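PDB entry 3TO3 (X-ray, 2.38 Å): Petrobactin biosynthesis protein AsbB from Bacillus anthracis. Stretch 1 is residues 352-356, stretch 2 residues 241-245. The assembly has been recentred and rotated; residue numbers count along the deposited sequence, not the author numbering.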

# COMPACT_ATOMS: atom_id res chain seq x y z
N SER B 352 -4.81 -20.05 21.79
CA SER B 352 -4.99 -19.13 20.67
C SER B 352 -6.28 -18.37 20.85
O SER B 352 -7.14 -18.83 21.55
CB SER B 352 -5.03 -19.87 19.35
OG SER B 352 -6.24 -20.58 19.25
N VAL B 353 -6.39 -17.20 20.25
CA VAL B 353 -7.59 -16.40 20.37
C VAL B 353 -7.63 -15.48 19.17
O VAL B 353 -6.59 -15.14 18.63
CB VAL B 353 -7.56 -15.56 21.65
CG1 VAL B 353 -6.46 -14.50 21.55
CG2 VAL B 353 -8.92 -14.93 21.91
N MSE B 354 -8.82 -15.07 18.77
CA MSE B 354 -8.96 -14.17 17.63
C MSE B 354 -10.28 -13.39 17.59
O MSE B 354 -11.28 -13.75 18.23
CB MSE B 354 -8.89 -14.98 16.37
CG MSE B 354 -10.21 -15.68 16.17
SE MSE B 354 -10.12 -16.96 14.78
CE MSE B 354 -10.25 -18.59 15.86
N TYR B 355 -10.28 -12.32 16.82
CA TYR B 355 -11.47 -11.52 16.58
C TYR B 355 -11.64 -11.52 15.07
O TYR B 355 -10.78 -11.02 14.36
CB TYR B 355 -11.23 -10.11 17.10
CG TYR B 355 -12.39 -9.17 16.92
CD1 TYR B 355 -13.37 -9.04 17.90
CD2 TYR B 355 -12.50 -8.37 15.78
CE1 TYR B 355 -14.43 -8.16 17.76
CE2 TYR B 355 -13.54 -7.47 15.64
CZ TYR B 355 -14.51 -7.37 16.62
OH TYR B 355 -15.54 -6.47 16.48
N ASP B 356 -12.72 -12.12 14.60
CA ASP B 356 -12.89 -12.41 13.18
C ASP B 356 -14.29 -12.05 12.77
O ASP B 356 -15.24 -12.58 13.32
CB ASP B 356 -12.66 -13.91 12.90
CG ASP B 356 -13.00 -14.31 11.45
OD1 ASP B 356 -13.45 -15.47 11.22
OD2 ASP B 356 -12.79 -13.47 10.54
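Stretch 2 (241-245) YLFIP

Two β-strands meet here without a single hydrogen bond between them: strand 241-245 runs across strand 352-355 at nearly a right angle, with 103° between their N-to-C directions and a signed crossing angle of -103°. At that angle the backbones cannot pair as neighbours in a sheet, and the contact is made by side chains packing on each other and on the partner's main chain. The axes approach to 7.2 Å, and the nearest pair of alpha carbons, Val353 CA and Ile244 CA, stands 6.7 Å apart, room enough for side chains to fill the space between the chains.

Both backbones are extended. Val353 lies at phi/psi -157/153 and Met354 at -159/162, close to fully stretched, while Phe243 and Ile244, at -129/128 and -131/134, have more typical strand values. Alternation along the second strand sets the pattern of the contact: the CA-to-CB bonds of Leu242 and Ile244 point toward stretch 1, and that of Phe243, between them, points away. On the first strand Val353 points toward the partner and Met354, a selenomethionine, away.

Val353 is the centre of the arrangement, with the largest covered area of the ten residues, 80 Å². Both methyls of Val353 pack on Ile244, with Val353 CG1 3.9 Å from Ile244 CG2 and Val353 CG2 4.2 Å from Ile244 CG1; Val353 CG2 also reaches Leu242 CD1 at 4.2 Å, and Val353 CG1 lies 4.0 Å from the carbonyl oxygen Phe243 O. One beta-branched residue thus touches two alternate side chains of the crossing strand and the backbone of the residue between them.

Both branches of Ile244 meet Val353, and the longer one, with chi1 at -43° (m) and chi2 at -169° (t), carries CD1 on along the first strand. There Ile244 CD1 lies 3.7 Å from Met354 C, 3.8 Å from Tyr355 N and 3.9 Å from Tyr355 CB, so the methyl packs over the peptide link between Met354 and Tyr355. Because the Met354 side chain points away, its part in this contact is played by main chain. Tyr355 sets its CB sideways and leads the end of its side chain away, where its hydroxyl is hydrogen-bonded elsewhere in the structure.

The rule to read from this crossing is economy: only 218 Å² is buried, summed over both sides, and most of it belongs to Val353 and Ile244. Two beta-branched residues at the crossing, packed on each other, supply most of the packing, with Leu242 adding a smaller flank.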

# COMPACT_ATOMS: atom_id res chain seq x y z
N TYR B 241 -16.37 -10.14 26.82
CA TYR B 241 -15.11 -9.90 26.09
C TYR B 241 -14.02 -10.93 26.32
O TYR B 241 -13.87 -11.45 27.43
CB TYR B 241 -14.55 -8.53 26.44
CG TYR B 241 -15.41 -7.40 25.98
CD1 TYR B 241 -15.08 -6.67 24.85
CD2 TYR B 241 -16.58 -7.06 26.65
CE1 TYR B 241 -15.87 -5.64 24.42
CE2 TYR B 241 -17.39 -6.04 26.22
CZ TYR B 241 -17.01 -5.32 25.09
OH TYR B 241 -17.79 -4.28 24.65
N LEU B 242 -13.26 -11.21 25.27
CA LEU B 242 -11.98 -11.89 25.41
C LEU B 242 -10.86 -10.84 25.32
O LEU B 242 -11.13 -9.67 25.08
CB LEU B 242 -11.84 -12.96 24.34
CG LEU B 242 -12.89 -14.09 24.41
CD1 LEU B 242 -12.88 -14.99 23.16
CD2 LEU B 242 -12.67 -14.97 25.68
N PHE B 243 -9.62 -11.25 25.48
CA PHE B 243 -8.49 -10.34 25.53
C PHE B 243 -7.46 -10.82 24.57
O PHE B 243 -7.12 -12.01 24.60
CB PHE B 243 -7.91 -10.28 26.94
CG PHE B 243 -8.88 -9.73 27.95
CD1 PHE B 243 -9.83 -10.55 28.55
CD2 PHE B 243 -8.89 -8.37 28.24
CE1 PHE B 243 -10.75 -10.03 29.47
CE2 PHE B 243 -9.82 -7.84 29.15
CZ PHE B 243 -10.74 -8.66 29.77
N ILE B 244 -6.99 -9.93 23.68
CA ILE B 244 -6.01 -10.32 22.67
C ILE B 244 -4.86 -9.33 22.64
O ILE B 244 -5.06 -8.11 22.60
CB ILE B 244 -6.69 -10.25 21.29
CG1 ILE B 244 -8.11 -10.84 21.36
CG2 ILE B 244 -5.83 -10.87 20.22
CD1 ILE B 244 -8.74 -11.04 20.01
N PRO B 245 -3.63 -9.85 22.62
CA PRO B 245 -2.44 -9.01 22.45
C PRO B 245 -2.25 -8.65 20.95
O PRO B 245 -2.49 -9.50 20.10
CB PRO B 245 -1.32 -9.87 23.02
CG PRO B 245 -1.79 -11.27 22.81
CD PRO B 245 -3.30 -11.28 22.77